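Local coordinates for enoyl-[acyl-carrier-protein] reductase [FMN] (Thermotoga maritima, PDB 5GVJ) that probably reduces the enoyl groups of acyl-carrier-protein substrates with NADH, as an FMN-dependent flavoprotein of bacterial fatty acid synthesis, at residues A[41-46]-A[66-71]; A[48-53]-A[80-85]; A[72-77]-A[94-99]. The protein carries 1 engineered substitution. One frame throughout, in Å; residues are numbered along the deposited sequence.

Contact 1: residues A[41-46]-A[66-71]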
loop_
_atom_site.group_PDB
_atom_site.type_symbol
_atom_site.label_atom_id
_atom_site.label_comp_id
_atom_site.label_asym_id
_atom_site.label_seq_id
_atom_site.Cartn_x
_atom_site.Cartn_y
_atom_site.Cartn_z
ATOM N N GLY A 41 -16.396 12.264 -12.775
ATOM C CA GLY A 41 -15.870 11.768 -14.027
ATOM C C GLY A 41 -14.740 12.654 -14.508
ATOM O O GLY A 41 -14.692 13.851 -14.229
ATOM N N ILE A 42 -13.796 12.057 -15.221
ATOM C CA ILE A 42 -12.607 12.793 -15.631
ATOM C C ILE A 42 -12.282 12.416 -17.062
ATOM O O ILE A 42 -12.149 11.231 -17.381
ATOM C CB ILE A 42 -11.399 12.527 -14.713
ATOM C CG1 ILE A 42 -11.645 13.148 -13.339
ATOM C CG2 ILE A 42 -10.142 13.107 -15.344
ATOM C CD1 ILE A 42 -10.576 12.779 -12.280
ATOM N N ILE A 43 -12.201 13.419 -17.931
ATOM C CA ILE A 43 -11.802 13.225 -19.319
ATOM C C ILE A 43 -10.280 13.160 -19.370
ATOM O O ILE A 43 -9.597 14.082 -18.914
ATOM C CB ILE A 43 -12.328 14.369 -20.205
ATOM C CG1 ILE A 43 -13.855 14.347 -20.261
ATOM C CG2 ILE A 43 -11.716 14.281 -21.599
ATOM C CD1 ILE A 43 -14.458 15.614 -20.898
ATOM N N GLY A 44 -9.746 12.074 -19.917
ATOM C CA GLY A 44 -8.309 11.957 -20.076
ATOM C C GLY A 44 -7.840 12.577 -21.377
ATOM O O GLY A 44 -8.155 12.066 -22.458
ATOM N N SER A 45 -7.103 13.681 -21.299
ATOM C CA SER A 45 -6.696 14.405 -22.495
ATOM C C SER A 45 -5.298 14.023 -22.963
ATOM O O SER A 45 -4.771 14.661 -23.879
ATOM C CB SER A 45 -6.776 15.922 -22.259
ATOM O OG SER A 45 -5.700 16.403 -21.466
ATOM N N GLY A 46 -4.693 12.997 -22.357
ATOM C CA GLY A 46 -3.284 12.722 -22.585
ATOM C C GLY A 46 -2.915 12.580 -24.047
ATOM O O GLY A 46 -1.817 12.979 -24.453
ATOM N N LYS A 66 -23.474 17.833 -14.150
ATOM C CA LYS A 66 -22.751 17.747 -12.887
ATOM C C LYS A 66 -21.256 17.975 -13.080
ATOM O O LYS A 66 -20.744 17.901 -14.195
ATOM C CB LYS A 66 -23.012 16.383 -12.241
ATOM C CG LYS A 66 -24.481 16.214 -11.881
ATOM C CD LYS A 66 -24.772 14.918 -11.156
ATOM C CE LYS A 66 -26.290 14.731 -11.026
ATOM N NZ LYS A 66 -26.605 13.493 -10.243
ATOM N N PRO A 67 -20.517 18.257 -12.003
ATOM C CA PRO A 67 -19.087 18.548 -12.157
ATOM C C PRO A 67 -18.325 17.391 -12.781
ATOM O O PRO A 67 -18.712 16.222 -12.705
ATOM C CB PRO A 67 -18.614 18.810 -10.720
ATOM C CG PRO A 67 -19.826 19.294 -10.007
ATOM C CD PRO A 67 -20.994 18.543 -10.638
ATOM N N PHE A 68 -17.199 17.742 -13.390
ATOM C CA PHE A 68 -16.336 16.785 -14.056
ATOM C C PHE A 68 -14.943 17.387 -14.096
ATOM O O PHE A 68 -14.769 18.593 -13.907
ATOM C CB PHE A 68 -16.830 16.476 -15.475
ATOM C CG PHE A 68 -16.774 17.669 -16.393
ATOM C CD1 PHE A 68 -17.792 18.608 -16.387
ATOM C CD2 PHE A 68 -15.681 17.870 -17.233
ATOM C CE1 PHE A 68 -17.731 19.714 -17.215
ATOM C CE2 PHE A 68 -15.619 18.979 -18.063
ATOM C CZ PHE A 68 -16.642 19.896 -18.052
ATOM N N GLY A 69 -13.952 16.538 -14.347
ATOM C CA GLY A 69 -12.583 16.981 -14.470
ATOM C C GLY A 69 -12.003 16.662 -15.835
ATOM O O GLY A 69 -12.557 15.882 -16.624
ATOM N N VAL A 70 -10.876 17.313 -16.115
ATOM C CA VAL A 70 -10.016 16.999 -17.247
ATOM C C VAL A 70 -8.618 16.750 -16.699
ATOM O O VAL A 70 -8.082 17.584 -15.958
ATOM C CB VAL A 70 -9.978 18.129 -18.291
ATOM C CG1 VAL A 70 -8.885 17.844 -19.312
ATOM C CG2 VAL A 70 -11.338 18.279 -18.986
ATOM N N ASN A 71 -8.035 15.612 -17.060
ATOM C CA ASN A 71 -6.654 15.305 -16.716
ATOM C C ASN A 71 -5.732 15.729 -17.852
ATOM O O ASN A 71 -5.937 15.344 -19.004
ATOM C CB ASN A 71 -6.479 13.814 -16.431
ATOM C CG ASN A 71 -5.048 13.460 -16.073
ATOM O OD1 ASN A 71 -4.521 13.921 -15.056
ATOM N ND2 ASN A 71 -4.410 12.652 -16.910
HETATM O O HOH W 1 -5.019 11.650 -19.635
#

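Contact 2: residues A[48-53]-A[80-85]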
loop_
_atom_site.group_PDB
_atom_site.type_symbol
_atom_site.label_atom_id
_atom_site.label_comp_id
_atom_site.label_asym_id
_atom_site.label_seq_id
_atom_site.Cartn_x
_atom_site.Cartn_y
_atom_site.Cartn_z
ATOM N N MET A 48 -4.870 13.890 -26.569
ATOM C CA MET A 48 -5.780 14.782 -27.266
ATOM C C MET A 48 -5.065 16.032 -27.761
ATOM O O MET A 48 -4.097 16.504 -27.156
ATOM C CB MET A 48 -6.949 15.183 -26.361
ATOM C CG MET A 48 -7.993 14.096 -26.137
ATOM S SD MET A 48 -9.360 14.774 -25.175
ATOM C CE MET A 48 -10.399 13.342 -24.908
ATOM N N LYS A 49 -5.545 16.547 -28.895
ATOM C CA LYS A 49 -5.269 17.897 -29.354
ATOM C C LYS A 49 -6.379 18.817 -28.871
ATOM O O LYS A 49 -7.474 18.351 -28.539
ATOM C CB LYS A 49 -5.164 17.925 -30.880
ATOM C CG LYS A 49 -3.936 17.197 -31.420
ATOM C CD LYS A 49 -3.915 17.152 -32.942
ATOM C CE LYS A 49 -3.620 15.747 -33.452
ATOM N NZ LYS A 49 -2.923 14.908 -32.432
ATOM N N PRO A 50 -6.123 20.132 -28.787
ATOM C CA PRO A 50 -7.152 21.041 -28.257
ATOM C C PRO A 50 -8.531 20.834 -28.862
ATOM O O PRO A 50 -9.521 20.831 -28.118
ATOM C CB PRO A 50 -6.581 22.428 -28.585
ATOM C CG PRO A 50 -5.119 22.233 -28.528
ATOM C CD PRO A 50 -4.872 20.850 -29.087
ATOM N N ASP A 51 -8.623 20.628 -30.181
ATOM C CA ASP A 51 -9.928 20.409 -30.796
ATOM C C ASP A 51 -10.608 19.173 -30.225
ATOM O O ASP A 51 -11.807 19.196 -29.939
ATOM C CB ASP A 51 -9.788 20.277 -32.313
ATOM C CG ASP A 51 -9.861 21.613 -33.023
ATOM O OD1 ASP A 51 -10.758 22.414 -32.676
ATOM O OD2 ASP A 51 -9.028 21.860 -33.925
ATOM N N ASP A 52 -9.852 18.084 -30.062
ATOM C CA ASP A 52 -10.393 16.859 -29.480
ATOM C C ASP A 52 -10.962 17.110 -28.088
ATOM O O ASP A 52 -12.061 16.641 -27.760
ATOM C CB ASP A 52 -9.299 15.794 -29.414
ATOM C CG ASP A 52 -8.685 15.504 -30.765
ATOM O OD1 ASP A 52 -9.442 15.461 -31.756
ATOM O OD2 ASP A 52 -7.449 15.312 -30.832
ATOM N N LEU A 53 -10.215 17.838 -27.245
ATOM C CA LEU A 53 -10.697 18.119 -25.896
ATOM C C LEU A 53 -11.960 18.966 -25.918
ATOM O O LEU A 53 -12.887 18.711 -25.144
ATOM C CB LEU A 53 -9.612 18.812 -25.068
ATOM C CG LEU A 53 -10.053 19.175 -23.646
ATOM C CD1 LEU A 53 -10.592 17.952 -22.907
ATOM C CD2 LEU A 53 -8.900 19.781 -22.870
ATOM N N ASP A 80 0.137 23.479 -22.763
ATOM C CA ASP A 80 -0.280 24.876 -22.616
ATOM C C ASP A 80 -1.657 25.108 -23.229
ATOM O O ASP A 80 -2.545 25.695 -22.599
ATOM C CB ASP A 80 0.728 25.822 -23.281
ATOM C CG ASP A 80 2.121 25.712 -22.710
ATOM O OD1 ASP A 80 3.075 25.926 -23.490
ATOM O OD2 ASP A 80 2.274 25.438 -21.495
ATOM N N ASP A 81 -1.843 24.659 -24.474
ATOM C CA ASP A 81 -3.109 24.867 -25.167
ATOM C C ASP A 81 -4.253 24.094 -24.523
ATOM O O ASP A 81 -5.396 24.560 -24.552
ATOM C CB ASP A 81 -2.978 24.463 -26.634
ATOM C CG ASP A 81 -2.064 25.383 -27.401
ATOM O OD1 ASP A 81 -2.027 26.580 -27.060
ATOM O OD2 ASP A 81 -1.389 24.914 -28.337
ATOM N N LEU A 82 -3.979 22.911 -23.962
ATOM C CA LEU A 82 -5.043 22.146 -23.317
ATOM C C LEU A 82 -5.502 22.824 -22.030
ATOM O O LEU A 82 -6.698 22.823 -21.713
ATOM C CB LEU A 82 -4.575 20.713 -23.049
ATOM C CG LEU A 82 -4.449 19.796 -24.274
ATOM C CD1 LEU A 82 -3.831 18.464 -23.889
ATOM C CD2 LEU A 82 -5.802 19.568 -24.941
ATOM N N VAL A 83 -4.565 23.424 -21.288
ATOM C CA VAL A 83 -4.929 24.234 -20.127
ATOM C C VAL A 83 -5.808 25.405 -20.551
ATOM O O VAL A 83 -6.812 25.721 -19.900
ATOM C CB VAL A 83 -3.659 24.718 -19.400
ATOM C CG1 VAL A 83 -4.000 25.779 -18.361
ATOM C CG2 VAL A 83 -2.911 23.542 -18.754
ATOM N N LYS A 84 -5.434 26.079 -21.643
ATOM C CA LYS A 84 -6.226 27.199 -22.154
ATOM C C LYS A 84 -7.631 26.745 -22.545
ATOM O O LYS A 84 -8.609 27.446 -22.267
ATOM C CB LYS A 84 -5.455 27.852 -23.313
ATOM C CG LYS A 84 -6.196 28.296 -24.579
ATOM C CD LYS A 84 -7.038 29.554 -24.411
ATOM C CE LYS A 84 -7.899 29.776 -25.651
ATOM N NZ LYS A 84 -8.671 28.506 -25.928
ATOM N N VAL A 85 -7.760 25.553 -23.146
ATOM C CA VAL A 85 -9.092 25.014 -23.422
ATOM C C VAL A 85 -9.894 24.885 -22.132
ATOM O O VAL A 85 -11.083 25.222 -22.085
ATOM C CB VAL A 85 -9.002 23.656 -24.149
ATOM C CG1 VAL A 85 -10.401 23.026 -24.265
ATOM C CG2 VAL A 85 -8.372 23.809 -25.526
#

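Contact 3: residues A[72-77]-A[94-99]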
loop_
_atom_site.group_PDB
_atom_site.type_symbol
_atom_site.label_atom_id
_atom_site.label_comp_id
_atom_site.label_asym_id
_atom_site.label_seq_id
_atom_site.Cartn_x
_atom_site.Cartn_y
_atom_site.Cartn_z
ATOM N N ILE A 72 -4.705 16.502 -17.518
ATOM C CA ILE A 72 -3.751 17.014 -18.492
ATOM C C ILE A 72 -2.389 16.404 -18.190
ATOM O O ILE A 72 -1.940 16.426 -17.037
ATOM C CB ILE A 72 -3.697 18.551 -18.449
ATOM C CG1 ILE A 72 -5.013 19.122 -18.992
ATOM C CG2 ILE A 72 -2.488 19.078 -19.217
ATOM C CD1 ILE A 72 -5.097 20.608 -18.929
ATOM N N ILE A 73 -1.742 15.851 -19.215
ATOM C CA ILE A 73 -0.391 15.311 -19.083
ATOM C C ILE A 73 0.617 16.412 -19.397
ATOM O O ILE A 73 0.649 16.937 -20.517
ATOM C CB ILE A 73 -0.176 14.101 -20.002
ATOM C CG1 ILE A 73 -1.197 13.008 -19.690
ATOM C CG2 ILE A 73 1.239 13.571 -19.822
ATOM C CD1 ILE A 73 -1.121 12.515 -18.270
ATOM N N LEU A 74 1.463 16.733 -18.416
ATOM C CA LEU A 74 2.324 17.907 -18.514
ATOM C C LEU A 74 3.346 17.788 -19.636
ATOM O O LEU A 74 3.760 18.809 -20.198
ATOM C CB LEU A 74 3.030 18.138 -17.182
ATOM C CG LEU A 74 2.117 18.616 -16.052
ATOM C CD1 LEU A 74 2.812 18.442 -14.716
ATOM C CD2 LEU A 74 1.696 20.074 -16.259
ATOM N N VAL A 75 3.768 16.564 -19.976
ATOM C CA VAL A 75 4.759 16.365 -21.033
ATOM C C VAL A 75 4.148 16.373 -22.424
ATOM O O VAL A 75 4.883 16.273 -23.415
ATOM C CB VAL A 75 5.536 15.050 -20.807
ATOM C CG1 VAL A 75 6.174 15.046 -19.429
ATOM C CG2 VAL A 75 4.622 13.854 -20.960
ATOM N N SER A 76 2.832 16.492 -22.537
ATOM C CA SER A 76 2.220 16.569 -23.852
ATOM C C SER A 76 2.679 17.839 -24.568
ATOM O O SER A 76 2.804 18.898 -23.942
ATOM C CB SER A 76 0.697 16.551 -23.739
ATOM O OG SER A 76 0.103 17.083 -24.913
ATOM N N PRO A 77 2.947 17.766 -25.873
ATOM C CA PRO A 77 3.275 18.991 -26.623
ATOM C C PRO A 77 2.163 20.023 -26.618
ATOM O O PRO A 77 2.435 21.203 -26.872
ATOM C CB PRO A 77 3.544 18.476 -28.045
ATOM C CG PRO A 77 2.843 17.169 -28.114
ATOM C CD PRO A 77 2.927 16.573 -26.736
ATOM N N VAL A 94 -9.413 20.458 -12.808
ATOM C CA VAL A 94 -8.318 19.989 -13.650
ATOM C C VAL A 94 -7.326 19.225 -12.784
ATOM O O VAL A 94 -6.874 19.735 -11.751
ATOM C CB VAL A 94 -7.633 21.138 -14.414
ATOM C CG1 VAL A 94 -6.412 20.625 -15.178
ATOM C CG2 VAL A 94 -8.627 21.754 -15.408
ATOM N N THR A 95 -7.021 17.993 -13.185
ATOM C CA THR A 95 -5.943 17.215 -12.592
ATOM C C THR A 95 -4.761 17.232 -13.546
ATOM O O THR A 95 -4.912 17.468 -14.747
ATOM C CB THR A 95 -6.352 15.759 -12.297
ATOM O OG1 THR A 95 -6.560 15.032 -13.513
ATOM C CG2 THR A 95 -7.606 15.686 -11.441
ATOM N N PHE A 96 -3.572 16.995 -12.989
ATOM C CA PHE A 96 -2.340 16.985 -13.760
ATOM C C PHE A 96 -1.574 15.705 -13.483
ATOM O O PHE A 96 -1.629 15.159 -12.377
ATOM C CB PHE A 96 -1.438 18.178 -13.420
ATOM C CG PHE A 96 -1.923 19.486 -13.962
ATOM C CD1 PHE A 96 -1.649 19.853 -15.268
ATOM C CD2 PHE A 96 -2.639 20.362 -13.158
ATOM C CE1 PHE A 96 -2.083 21.070 -15.770
ATOM C CE2 PHE A 96 -3.077 21.569 -13.649
ATOM C CZ PHE A 96 -2.794 21.928 -14.961
ATOM N N GLY A 97 -0.852 15.228 -14.497
ATOM C CA GLY A 97 0.068 14.132 -14.312
ATOM C C GLY A 97 1.414 14.444 -14.935
ATOM O O GLY A 97 1.546 15.324 -15.790
ATOM N N ALA A 98 2.425 13.700 -14.475
ATOM C CA ALA A 98 3.772 13.698 -15.058
ATOM C C ALA A 98 4.528 14.989 -14.745
ATOM O O ALA A 98 5.030 15.669 -15.641
ATOM C CB ALA A 98 3.737 13.436 -16.569
ATOM N N GLY A 99 4.610 15.325 -13.459
ATOM C CA GLY A 99 5.532 16.363 -13.065
ATOM C C GLY A 99 4.867 17.428 -12.227
ATOM O O GLY A 99 3.848 17.193 -11.564
#

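Contact 1: residues A[41-46]-A[66-71]
Ile-42 packs against the backbone of Gly-69 and Asn-71, crossing the Asn-71 side chain at a slant. Its CB lies 4.0 Å from Gly-69 O, and CG1 comes to 4.1 Å from Gly-69 CA, helped by that glycine's lack of a side chain. CG2, anti to the backbone N, settles 3.7 Å from Asn-71 N and meets Asn-71 CB. CD1 finds no partner in 66-71; the side chain's nearest atoms lie about 4 Å from Gly-21 and Gln-191, which bind FMN in this protein, though it is absent here. The two backbones are adjacent parallel strands of a TIM-type barrel, the first and last elements of the beta-alpha-beta unit 41-44, 50-63, 68-73. On the sheet face opposite Ile-42, Ile-43 CB stands 4.2 Å from Val-70 CG2. Between the strands, Gly-69 N donates to Gly-41 O, Ile-43 N to Gly-69 O and Asn-71 N to Ile-43 O. After strand 41-44, Asn-71 O is gripped twice, by Ser-45 N at 3.1 Å and by Ser-45 OG at 2.7 Å, the hydroxyl tilted 25° from the carbonyl plane. Asn-71 OD1 bonds to Thr-95 OG1, while Asn-71 ND2 donates to a water that also accepts from Gly-46 N.

Contact 2: residues A[48-53]-A[80-85]
Leu-82 and Leu-53 meet through their CD2 methyls, 3.7 Å apart, with the two side chains crossing at a slant. Leu-82 has CG anti to its carbonyl carbon (chi1 -73°), and although its CB does not point at the other segment, its branched end comes nearer to it. One methyl, CD1, reaches Met-48 O; the other, CD2, serves both Leu-53 and the start of helix 50-63, standing 3.9 Å from Pro-50 CA. Leu-53 is turned differently, its CG anti to the backbone N (chi1 178°). Its CD2 touches Val-85 CG1 at 3.8 Å, and the leucine and the valine slide past each other in opposite directions. Val-85 thereby divides its two methyls: CG1 faces Leu-53, and CG2 rests 3.8 Å from Pro-50 CB. The proline ring bridges Val-85, through CB, and Asp-81, where its CG lies 3.6 Å from Asp-81 CB in an oblique crossing, so the aspartate contributes its methylene here. Lys-49 is the N-cap residue of helix 50-63, and its N is bonded to Asp-52 OD2 on the anti side of the carboxylate, which ties down the first turn that presents Pro-50 and Leu-53. The contact joins two neighbouring outer helices of the barrel, 50-63 and 79-88. Beneath it Leu-53 continues onto Ile-43 and Val-70 of the strands, and Trp-78 also touches Pro-50. No hydrogen bond or salt bridge crosses between 48-53 and 80-85, so the two segments are held together by burial of apolar surface and by the van der Waals fit of methyl, methylene and ring surfaces, with the acidic groups left to the more exposed margin.

Contact 3: residues A[72-77]-A[94-99]
Phe-96 and Ile-72 lie side by side, pointing the same way, with Phe-96 CD1 and CE1 each 4.0 Å from Ile-72 CB. The Leu-74 side chain crosses that of Phe-96 at about a right angle, and its CD2 comes obliquely to 3.5 Å from Phe-96 CD1. Val-94, in the same strand as the phenylalanine, puts CG1 over one ring face, 3.7 Å above the plane and offset toward the rim, and the same CG1 also touches Ile-72 CD1. Val-83 and Cys-86 of helix 79-88 cover Ile-72, while Leu-108 and Pro-101 pack on Phe-96, making this the apolar layer between sheet and outer helices. CG of Leu-74, anti to the carbonyl carbon (chi1 -70°), sits 3.4 Å from Gly-97 O, and CD1 beyond it comes to 3.4 Å from Gly-99 C, while CB meets Ala-98 O. Beyond it, Ala-98 CB is shared at 4.1 Å by Ile-73 CG2 and Val-75 CG1 in the more exposed loop region. The hydrogen bonds between the two segments are all backbone. Ile-72 N donates to Thr-95 O, Gly-97 N to Ile-72 O, and Leu-74 N to Gly-97 O at 3.0 Å, the last bond nearly straight at 169°. It extends the pairing one residue past the end of strand 68-73, where a type I turn from Ile-73 to Ser-76, closed by Ser-76 N on Ile-73 O, takes the chain away. Parallel strands 68-73 and 93-97, joined through helix 79-88, form a beta-alpha-beta crossover of the TIM-barrel kind; at their C-terminal ends the side chain of Ile-73 is about 6 Å from that of Ala-23, which binds FMN in this protein, in keeping with the usual placing of the active site in such barrels.

The three contacts form a compact triangle, each centre about 12 Å from the other two, on one flank of the barrel. Along the chain, contact 1 (41-46 with 66-71) closes before contact 3 (72-77 with 94-99) opens, while contact 2 (48-53 with 80-85) interleaves with both. Contacts 1 and 3 share strand 68-73, which pairs with 41-44 along one edge and 93-97 along the other. Contact 2 joins the two connecting helices outside these strands: Met-48 CE packs on Ile-43 CG2 and Val-83 CG2 on Ile-72 CD1. Two successive beta-alpha-beta units thus pack against one another, strands inside and helices outside, with contacts 1 and 3 both close to the residues that bind FMN.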